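Local coordinates for pyridoxal 5'-phosphate synthase subunit PdxT (Thermus thermophilus, PDB 2YWD), which probably hydrolyses glutamine to glutamate and ammonia, which is channelled to the PdxS subunit for the biosynthesis of pyridoxal 5'-phosphate, at residues W86-V92 with G101-V107; E117-L123 with H132-R137. The contacts are given in a common frame with arbitrary orientation. Residue numbers count along the deposited sequence, not the author numbering.

Contact 1 of 2, residues W86-V92 with G101-V107; sequences WLAKEIV and GVLEAWV
After helix 82-87 the chain extends at Ala88 (phi/psi -60/134), turns a corner at Lys89 (-67/-34) and runs through Glu90 and Ile91 parallel to strand 103-108. Gly101 opens the second segment at phi/psi 69/30, a positive phi that glycine tolerates best; its N donates to Trp86 O (3.3 Å), and its bare CA lies 3.2 Å from both Leu87 O and Ala88 O. Gly101 O receives Lys89 NZ at 2.9 Å, the lysine, chi1 and chi2 t, bending at chi3 and chi4 (both m). Val102 places CG1 4.2 Å from Leu87 CD2. Leu103 begins the strand: its N donates to Leu87 O and its O accepts from Lys89 N (both 2.9 Å), pairing it with Ala88. From Glu104, centre of an inverse gamma turn, OE2 comes back to 4.0 Å from Lys89 NZ, a long salt bridge of less certain geometry. Between the Ala88-Leu103 and Glu90-Trp106 pairs the second strand has one extra residue, a beta bulge, and Ala105 O accepts from Glu90 N (3.2 Å). Over the Trp106 face (chi1 m) lies Glu90 CB, 3.9 Å from the five-membered ring's centroid: this CH-pi contact uses the glutamate's aliphatic part while its carboxylate leads away. Val107, paired with Ile91, donates from N to Glu90 O and accepts at O from Val92 N, both 2.9 Å; its CG2 meets Ala88 CB at 3.6 Å on the buried, apolar face. Antiparallel strand 140-144 completes a small mixed sheet beside the central sheet of this class I glutamine amidotransferase fold.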
ATOM      1  N   TRP A  86      -4.799   1.329  -5.488  1.00  9.85           N
ATOM      2  CA  TRP A  86      -6.118   1.333  -4.849  1.00 11.41           C
ATOM      3  C   TRP A  86      -6.328   2.580  -3.992  1.00 12.24           C
ATOM      4  O   TRP A  86      -7.437   3.112  -3.913  1.00 13.13           O
ATOM      5  CB  TRP A  86      -6.272   0.086  -3.972  1.00 11.16           C
ATOM      6  CG  TRP A  86      -7.645  -0.110  -3.419  1.00 11.85           C
ATOM      7  CD1 TRP A  86      -8.776  -0.419  -4.123  1.00 13.44           C
ATOM      8  CD2 TRP A  86      -8.036  -0.040  -2.040  1.00 12.79           C
ATOM      9  NE1 TRP A  86      -9.846  -0.549  -3.268  1.00 13.27           N
ATOM     10  CE2 TRP A  86      -9.419  -0.321  -1.983  1.00 12.81           C
ATOM     11  CE3 TRP A  86      -7.350   0.233  -0.847  1.00 12.98           C
ATOM     12  CZ2 TRP A  86     -10.133  -0.339  -0.777  1.00 13.01           C
ATOM     13  CZ3 TRP A  86      -8.062   0.217   0.354  1.00 13.36           C
ATOM     14  CH2 TRP A  86      -9.441  -0.067   0.377  1.00 12.34           C
ATOM     15  N   LEU A  87      -5.260   3.043  -3.349  1.00 12.19           N
ATOM     16  CA  LEU A  87      -5.335   4.220  -2.485  1.00 13.18           C
ATOM     17  C   LEU A  87      -5.421   5.551  -3.238  1.00 13.10           C
ATOM     18  O   LEU A  87      -5.996   6.516  -2.737  1.00 13.29           O
ATOM     19  CB  LEU A  87      -4.118   4.261  -1.551  1.00 13.28           C
ATOM     20  CG  LEU A  87      -3.968   3.159  -0.497  1.00 12.32           C
ATOM     21  CD1 LEU A  87      -2.566   3.207   0.112  1.00 12.40           C
ATOM     22  CD2 LEU A  87      -5.025   3.340   0.579  1.00 14.19           C
ATOM     23  N   ALA A  88      -4.856   5.593  -4.440  1.00 12.27           N
ATOM     24  CA  ALA A  88      -4.817   6.814  -5.247  1.00 13.89           C
ATOM     25  C   ALA A  88      -6.161   7.425  -5.625  1.00 12.90           C
ATOM     26  O   ALA A  88      -7.079   6.735  -6.070  1.00 12.99           O
ATOM     27  CB  ALA A  88      -4.001   6.566  -6.510  1.00 13.76           C
ATOM     28  N   LYS A  89      -6.261   8.738  -5.457  1.00 14.23           N
ATOM     29  CA  LYS A  89      -7.480   9.455  -5.799  1.00 14.88           C
ATOM     30  C   LYS A  89      -7.688   9.412  -7.309  1.00 16.02           C
ATOM     31  O   LYS A  89      -8.823   9.354  -7.787  1.00 15.82           O
ATOM     32  CB  LYS A  89      -7.392  10.910  -5.326  1.00 16.45           C
ATOM     33  CG  LYS A  89      -8.632  11.730  -5.659  1.00 20.41           C
ATOM     34  CD  LYS A  89      -8.705  12.995  -4.827  1.00 26.21           C
ATOM     35  CE  LYS A  89      -8.885  12.671  -3.350  1.00 27.98           C
ATOM     36  NZ  LYS A  89     -10.162  11.952  -3.073  1.00 32.77           N
ATOM     37  N   GLU A  90      -6.588   9.432  -8.058  1.00 13.91           N
ATOM     38  CA  GLU A  90      -6.667   9.388  -9.515  1.00 15.92           C
ATOM     39  C   GLU A  90      -5.713   8.359 -10.108  1.00 15.17           C
ATOM     40  O   GLU A  90      -4.534   8.306  -9.751  1.00 14.62           O
ATOM     41  CB  GLU A  90      -6.330  10.756 -10.126  1.00 18.81           C
ATOM     42  CG  GLU A  90      -7.271  11.906  -9.759  1.00 23.28           C
ATOM     43  CD  GLU A  90      -8.703  11.673 -10.210  1.00 26.99           C
ATOM     44  OE1 GLU A  90      -8.910  10.954 -11.210  1.00 29.16           O
ATOM     45  OE2 GLU A  90      -9.624  12.225  -9.568  1.00 29.99           O
ATOM     46  N   ILE A  91      -6.237   7.543 -11.014  1.00 13.46           N
ATOM     47  CA  ILE A  91      -5.435   6.545 -11.705  1.00 14.83           C
ATOM     48  C   ILE A  91      -5.415   7.009 -13.153  1.00 14.41           C
ATOM     49  O   ILE A  91      -6.450   7.022 -13.822  1.00 14.97           O
ATOM     50  CB  ILE A  91      -6.066   5.144 -11.621  1.00 12.77           C
ATOM     51  CG1 ILE A  91      -6.140   4.698 -10.157  1.00 13.74           C
ATOM     52  CG2 ILE A  91      -5.241   4.151 -12.439  1.00 12.40           C
ATOM     53  CD1 ILE A  91      -6.813   3.350  -9.958  1.00 14.44           C
ATOM     54  N   VAL A  92      -4.237   7.407 -13.625  1.00 13.73           N
ATOM     55  CA  VAL A  92      -4.081   7.903 -14.989  1.00 15.21           C
ATOM     56  C   VAL A  92      -4.601   6.938 -16.052  1.00 15.84           C
ATOM     57  O   VAL A  92      -4.155   5.792 -16.135  1.00 16.11           O
ATOM     58  CB  VAL A  92      -2.599   8.215 -15.289  1.00 15.09           C
ATOM     59  CG1 VAL A  92      -2.466   8.827 -16.683  1.00 17.74           C
ATOM     60  CG2 VAL A  92      -2.042   9.156 -14.232  1.00 16.36           C
ATOM     61  N   GLY A 101      -9.254   5.743  -3.139  1.00 12.60           N
ATOM     62  CA  GLY A 101      -8.998   7.122  -3.517  1.00 13.19           C
ATOM     63  C   GLY A 101      -8.798   8.158  -2.427  1.00 15.49           C
ATOM     64  O   GLY A 101      -9.108   9.330  -2.634  1.00 15.79           O
ATOM     65  N   VAL A 102      -8.271   7.754  -1.277  1.00 14.82           N
ATOM     66  CA  VAL A 102      -8.056   8.697  -0.183  1.00 16.61           C
ATOM     67  C   VAL A 102      -6.720   9.434  -0.308  1.00 16.24           C
ATOM     68  O   VAL A 102      -6.581  10.569   0.151  1.00 16.47           O
ATOM     69  CB  VAL A 102      -8.113   7.976   1.192  1.00 18.14           C
ATOM     70  CG1 VAL A 102      -6.993   6.954   1.300  1.00 17.78           C
ATOM     71  CG2 VAL A 102      -8.022   8.993   2.320  1.00 21.52           C
ATOM     72  N   LEU A 103      -5.740   8.791  -0.935  1.00 14.14           N
ATOM     73  CA  LEU A 103      -4.422   9.396  -1.106  1.00 13.76           C
ATOM     74  C   LEU A 103      -4.426  10.439  -2.226  1.00 14.37           C
ATOM     75  O   LEU A 103      -4.790  10.137  -3.363  1.00 13.56           O
ATOM     76  CB  LEU A 103      -3.391   8.308  -1.417  1.00 16.20           C
ATOM     77  CG  LEU A 103      -1.957   8.762  -1.689  1.00 17.01           C
ATOM     78  CD1 LEU A 103      -1.364   9.358  -0.423  1.00 17.58           C
ATOM     79  CD2 LEU A 103      -1.127   7.577  -2.166  1.00 17.48           C
ATOM     80  N   GLU A 104      -4.026  11.666  -1.899  1.00 15.42           N
ATOM     81  CA  GLU A 104      -3.977  12.740  -2.889  1.00 16.24           C
ATOM     82  C   GLU A 104      -2.806  12.514  -3.828  1.00 15.48           C
ATOM     83  O   GLU A 104      -1.736  13.094  -3.655  1.00 15.69           O
ATOM     84  CB  GLU A 104      -3.819  14.101  -2.206  1.00 19.14           C
ATOM     85  CG  GLU A 104      -5.045  14.581  -1.446  1.00 22.93           C
ATOM     86  CD  GLU A 104      -6.258  14.772  -2.339  1.00 24.65           C
ATOM     87  OE1 GLU A 104      -6.094  15.219  -3.494  1.00 27.00           O
ATOM     88  OE2 GLU A 104      -7.382  14.492  -1.873  1.00 28.11           O
ATOM     89  N   ALA A 105      -3.013  11.668  -4.827  1.00 14.92           N
ATOM     90  CA  ALA A 105      -1.959  11.371  -5.777  1.00 14.31           C
ATOM     91  C   ALA A 105      -2.520  10.890  -7.104  1.00 14.22           C
ATOM     92  O   ALA A 105      -3.632  10.376  -7.169  1.00 14.89           O
ATOM     93  CB  ALA A 105      -1.030  10.311  -5.197  1.00 16.41           C
ATOM     94  N   TRP A 106      -1.737  11.087  -8.160  1.00 13.35           N
ATOM     95  CA  TRP A 106      -2.083  10.646  -9.506  1.00 14.75           C
ATOM     96  C   TRP A 106      -1.116   9.502  -9.765  1.00 13.60           C
ATOM     97  O   TRP A 106       0.096   9.711  -9.773  1.00 13.06           O
ATOM     98  CB  TRP A 106      -1.822  11.758 -10.524  1.00 20.10           C
ATOM     99  CG  TRP A 106      -2.914  12.775 -10.636  1.00 25.60           C
ATOM    100  CD1 TRP A 106      -3.640  13.321  -9.619  1.00 27.72           C
ATOM    101  CD2 TRP A 106      -3.373  13.401 -11.839  1.00 29.16           C
ATOM    102  NE1 TRP A 106      -4.525  14.252 -10.114  1.00 28.67           N
ATOM    103  CE2 TRP A 106      -4.381  14.320 -11.474  1.00 30.28           C
ATOM    104  CE3 TRP A 106      -3.026  13.276 -13.192  1.00 32.44           C
ATOM    105  CZ2 TRP A 106      -5.048  15.112 -12.414  1.00 33.08           C
ATOM    106  CZ3 TRP A 106      -3.689  14.065 -14.128  1.00 34.10           C
ATOM    107  CH2 TRP A 106      -4.690  14.971 -13.732  1.00 34.43           C
ATOM    108  N   VAL A 107      -1.642   8.300  -9.962  1.00 12.70           N
ATOM    109  CA  VAL A 107      -0.788   7.146 -10.206  1.00 11.95           C
ATOM    110  C   VAL A 107      -1.058   6.514 -11.559  1.00 12.16           C
ATOM    111  O   VAL A 107      -2.210   6.317 -11.944  1.00 11.81           O
ATOM    112  CB  VAL A 107      -0.992   6.059  -9.127  1.00 13.13           C
ATOM    113  CG1 VAL A 107      -0.171   4.822  -9.473  1.00 12.40           C
ATOM    114  CG2 VAL A 107      -0.589   6.597  -7.761  1.00 11.93           C
TER

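Contact 2 of 2, residues E117-L123 with H132-R137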
ATOM      1  N   GLU A 117      10.013  -5.911 -17.201  1.00 27.43           N
ATOM      2  CA  GLU A 117       9.123  -5.308 -16.220  1.00 29.35           C
ATOM      3  C   GLU A 117       9.405  -5.638 -14.758  1.00 29.52           C
ATOM      4  O   GLU A 117       8.487  -5.726 -13.947  1.00 29.01           O
ATOM      5  CB  GLU A 117       7.672  -5.648 -16.576  1.00 30.36           C
ATOM      6  CG  GLU A 117       7.183  -4.897 -17.806  1.00 31.90           C
ATOM      7  CD  GLU A 117       5.781  -5.288 -18.232  1.00 33.17           C
ATOM      8  OE1 GLU A 117       5.203  -4.562 -19.070  1.00 34.75           O
ATOM      9  OE2 GLU A 117       5.263  -6.314 -17.741  1.00 33.83           O
ATOM     10  N   SER A 118      10.683  -5.797 -14.425  1.00 30.39           N
ATOM     11  CA  SER A 118      11.087  -6.094 -13.055  1.00 30.33           C
ATOM     12  C   SER A 118      12.522  -5.638 -12.801  1.00 29.37           C
ATOM     13  O   SER A 118      13.417  -5.902 -13.608  1.00 31.10           O
ATOM     14  CB  SER A 118      10.979  -7.593 -12.784  1.00 32.58           C
ATOM     15  OG  SER A 118      11.879  -8.317 -13.605  1.00 38.15           O
ATOM     16  N   PHE A 119      12.737  -4.946 -11.684  1.00 24.34           N
ATOM     17  CA  PHE A 119      14.071  -4.477 -11.326  1.00 20.76           C
ATOM     18  C   PHE A 119      14.172  -4.229  -9.825  1.00 18.86           C
ATOM     19  O   PHE A 119      13.160  -4.171  -9.128  1.00 15.88           O
ATOM     20  CB  PHE A 119      14.421  -3.202 -12.104  1.00 19.91           C
ATOM     21  CG  PHE A 119      13.482  -2.059 -11.864  1.00 18.36           C
ATOM     22  CD1 PHE A 119      13.725  -1.141 -10.845  1.00 17.65           C
ATOM     23  CD2 PHE A 119      12.346  -1.902 -12.653  1.00 18.48           C
ATOM     24  CE1 PHE A 119      12.849  -0.080 -10.616  1.00 18.75           C
ATOM     25  CE2 PHE A 119      11.461  -0.844 -12.433  1.00 18.53           C
ATOM     26  CZ  PHE A 119      11.713   0.070 -11.411  1.00 18.34           C
ATOM     27  N   GLU A 120      15.396  -4.102  -9.327  1.00 16.27           N
ATOM     28  CA  GLU A 120      15.605  -3.860  -7.906  1.00 17.01           C
ATOM     29  C   GLU A 120      16.557  -2.688  -7.705  1.00 17.13           C
ATOM     30  O   GLU A 120      17.522  -2.528  -8.454  1.00 17.29           O
ATOM     31  CB  GLU A 120      16.168  -5.112  -7.228  1.00 18.72           C
ATOM     32  CG  GLU A 120      15.336  -6.374  -7.448  1.00 22.65           C
ATOM     33  CD  GLU A 120      15.554  -6.989  -8.821  1.00 24.86           C
ATOM     34  OE1 GLU A 120      16.723  -7.269  -9.161  1.00 27.66           O
ATOM     35  OE2 GLU A 120      14.564  -7.198  -9.560  1.00 26.20           O
ATOM     36  N   GLU A 121      16.285  -1.877  -6.688  1.00 15.38           N
ATOM     37  CA  GLU A 121      17.102  -0.705  -6.402  1.00 18.35           C
ATOM     38  C   GLU A 121      17.242  -0.464  -4.906  1.00 19.21           C
ATOM     39  O   GLU A 121      16.282  -0.630  -4.153  1.00 16.77           O
ATOM     40  CB  GLU A 121      16.464   0.550  -7.010  1.00 18.51           C
ATOM     41  CG  GLU A 121      16.376   0.588  -8.520  1.00 20.43           C
ATOM     42  CD  GLU A 121      17.734   0.706  -9.180  1.00 24.47           C
ATOM     43  OE1 GLU A 121      18.663   1.239  -8.533  1.00 24.65           O
ATOM     44  OE2 GLU A 121      17.868   0.283 -10.349  1.00 26.24           O
ATOM     45  N   ASP A 122      18.431  -0.061  -4.472  1.00 19.27           N
ATOM     46  CA  ASP A 122      18.612   0.255  -3.061  1.00 22.38           C
ATOM     47  C   ASP A 122      18.057   1.659  -2.887  1.00 20.91           C
ATOM     48  O   ASP A 122      18.411   2.567  -3.635  1.00 21.91           O
ATOM     49  CB  ASP A 122      20.086   0.199  -2.675  1.00 26.69           C
ATOM     50  CG  ASP A 122      20.591  -1.221  -2.567  1.00 31.16           C
ATOM     51  OD1 ASP A 122      19.954  -2.018  -1.838  1.00 32.49           O
ATOM     52  OD2 ASP A 122      21.614  -1.542  -3.209  1.00 35.03           O
ATOM     53  N   LEU A 123      17.175   1.834  -1.911  1.00 19.29           N
ATOM     54  CA  LEU A 123      16.550   3.129  -1.688  1.00 18.48           C
ATOM     55  C   LEU A 123      16.873   3.742  -0.331  1.00 19.88           C
ATOM     56  O   LEU A 123      17.115   3.035   0.646  1.00 21.31           O
ATOM     57  CB  LEU A 123      15.029   2.994  -1.811  1.00 17.37           C
ATOM     58  CG  LEU A 123      14.473   2.212  -3.005  1.00 16.26           C
ATOM     59  CD1 LEU A 123      13.006   1.906  -2.763  1.00 17.16           C
ATOM     60  CD2 LEU A 123      14.661   3.005  -4.289  1.00 16.58           C
ATOM     61  N   HIS A 132      16.101  -2.146   0.526  1.00 17.05           N
ATOM     62  CA  HIS A 132      16.138  -2.784  -0.787  1.00 17.91           C
ATOM     63  C   HIS A 132      14.763  -2.766  -1.449  1.00 17.61           C
ATOM     64  O   HIS A 132      13.834  -3.429  -0.985  1.00 17.99           O
ATOM     65  CB  HIS A 132      16.623  -4.230  -0.654  1.00 18.83           C
ATOM     66  CG  HIS A 132      16.860  -4.909  -1.967  1.00 19.88           C
ATOM     67  ND1 HIS A 132      17.812  -4.478  -2.866  1.00 23.23           N
ATOM     68  CD2 HIS A 132      16.261  -5.981  -2.537  1.00 21.04           C
ATOM     69  CE1 HIS A 132      17.789  -5.255  -3.934  1.00 22.82           C
ATOM     70  NE2 HIS A 132      16.857  -6.175  -3.760  1.00 22.78           N
ATOM     71  N   GLY A 133      14.646  -2.016  -2.542  1.00 16.74           N
ATOM     72  CA  GLY A 133      13.378  -1.911  -3.244  1.00 15.58           C
ATOM     73  C   GLY A 133      13.201  -2.890  -4.392  1.00 14.86           C
ATOM     74  O   GLY A 133      13.999  -2.916  -5.328  1.00 14.27           O
ATOM     75  N   VAL A 134      12.145  -3.696  -4.313  1.00 13.34           N
ATOM     76  CA  VAL A 134      11.833  -4.679  -5.343  1.00 13.13           C
ATOM     77  C   VAL A 134      10.652  -4.168  -6.162  1.00 11.98           C
ATOM     78  O   VAL A 134       9.548  -4.001  -5.641  1.00 10.66           O
ATOM     79  CB  VAL A 134      11.480  -6.047  -4.713  1.00 12.28           C
ATOM     80  CG1 VAL A 134      11.076  -7.040  -5.804  1.00 14.84           C
ATOM     81  CG2 VAL A 134      12.687  -6.586  -3.933  1.00 12.41           C
ATOM     82  N   PHE A 135      10.903  -3.916  -7.446  1.00 12.43           N
ATOM     83  CA  PHE A 135       9.893  -3.394  -8.365  1.00 13.10           C
ATOM     84  C   PHE A 135       9.465  -4.425  -9.422  1.00 11.95           C
ATOM     85  O   PHE A 135      10.304  -5.036 -10.085  1.00 11.84           O
ATOM     86  CB  PHE A 135      10.441  -2.150  -9.079  1.00 11.97           C
ATOM     87  CG  PHE A 135      10.781  -1.002  -8.158  1.00 11.68           C
ATOM     88  CD1 PHE A 135       9.916   0.084  -8.028  1.00 11.08           C
ATOM     89  CD2 PHE A 135      11.981  -0.993  -7.446  1.00 11.16           C
ATOM     90  CE1 PHE A 135      10.245   1.168  -7.208  1.00 12.21           C
ATOM     91  CE2 PHE A 135      12.319   0.085  -6.621  1.00 11.76           C
ATOM     92  CZ  PHE A 135      11.448   1.169  -6.503  1.00 12.82           C
ATOM     93  N   ILE A 136       8.155  -4.604  -9.576  1.00 11.69           N
ATOM     94  CA  ILE A 136       7.604  -5.541 -10.561  1.00 13.04           C
ATOM     95  C   ILE A 136       6.410  -4.878 -11.256  1.00 12.72           C
ATOM     96  O   ILE A 136       5.369  -4.669 -10.637  1.00 14.86           O
ATOM     97  CB  ILE A 136       7.147  -6.850  -9.873  1.00 14.18           C
ATOM     98  CG1 ILE A 136       8.358  -7.534  -9.222  1.00 13.03           C
ATOM     99  CG2 ILE A 136       6.490  -7.777 -10.885  1.00 14.36           C
ATOM    100  CD1 ILE A 136       8.015  -8.767  -8.401  1.00 16.53           C
ATOM    101  N   ARG A 137       6.562  -4.550 -12.540  1.00 12.55           N
ATOM    102  CA  ARG A 137       5.499  -3.875 -13.295  1.00 12.81           C
ATOM    103  C   ARG A 137       5.042  -2.678 -12.463  1.00 12.65           C
ATOM    104  O   ARG A 137       3.867  -2.317 -12.447  1.00 10.23           O
ATOM    105  CB  ARG A 137       4.316  -4.821 -13.533  1.00 13.00           C
ATOM    106  CG  ARG A 137       4.617  -5.992 -14.460  1.00 15.73           C
ATOM    107  CD  ARG A 137       3.339  -6.732 -14.834  1.00 19.10           C
ATOM    108  NE  ARG A 137       2.630  -7.205 -13.649  1.00 24.72           N
ATOM    109  CZ  ARG A 137       2.956  -8.298 -12.967  1.00 26.92           C
ATOM    110  NH1 ARG A 137       3.978  -9.051 -13.355  1.00 26.45           N
ATOM    111  NH2 ARG A 137       2.267  -8.630 -11.884  1.00 28.87           N
TER
HETATM  112  O   HOH W   1      12.088  -7.327  -9.078  1.00 18.74           O
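Glu117 O accepts the first rung from Arg137 N at 2.7 Å, while its carboxylate OE1 bonds to Asn110. Ser118 faces Ile136 as a non-hydrogen-bonded pair, its CA 3.2 Å from Phe135 O. Phe119 and Phe135 exchange both backbone bonds, Phe119 N to Phe135 O at 2.9 Å and Phe135 N to Phe119 O at 2.8 Å. Their rings are nearly parallel (11°) but slid apart, so Phe135 CB sits over the Phe119 ring, 3.5 Å from its centroid. The two strands form an antiparallel beta hairpin, 118-125 with 129-136, whose second strand ends at Ile136, with Arg137 just beyond it; both are predicted to bind L-glutamine. Glu120, on the face opposite the phenylalanines, is exposed, so its charge can stay hydrated; a water lies 2.5 Å from Glu120 OE2 and 3.1 Å from Phe135 O, bridging the strands. Glu121 pairs with Gly133, Glu121 N to Gly133 O 2.9 Å and Gly133 N to Glu121 O 2.7 Å; a side chain on Gly133 would collide with Leu123 CD1. Asp122 OD1 takes a weak 3.4 Å bond from His132 ND1. Leu123 CD1 packs on Phe135 CZ at 4.1 Å.

Both contacts are beta pairings beside the central seven-stranded sheet, and strand 103-108 of contact 1 is followed along the chain by strand 118-125 of contact 2, yet they share no element and do not touch, with nearest atoms about 9 Å apart. Contact 1 is parallel, bulged and the more buried; its apolar face meets Ile85 of helix 82-87 and Ala168 of strand 166-169. Contact 2 is a regular antiparallel ladder farther from the chain's centre, with Phe119 and Phe135 packed on Leu154 and Val159 respectively and a mixed, largely polar opposite face. Contact 1 only borders the predicted glutamine site, Ile91 near Arg109; contact 2 supplies Ile136 and Arg137, Ile136 beside the predicted charge-relay His172.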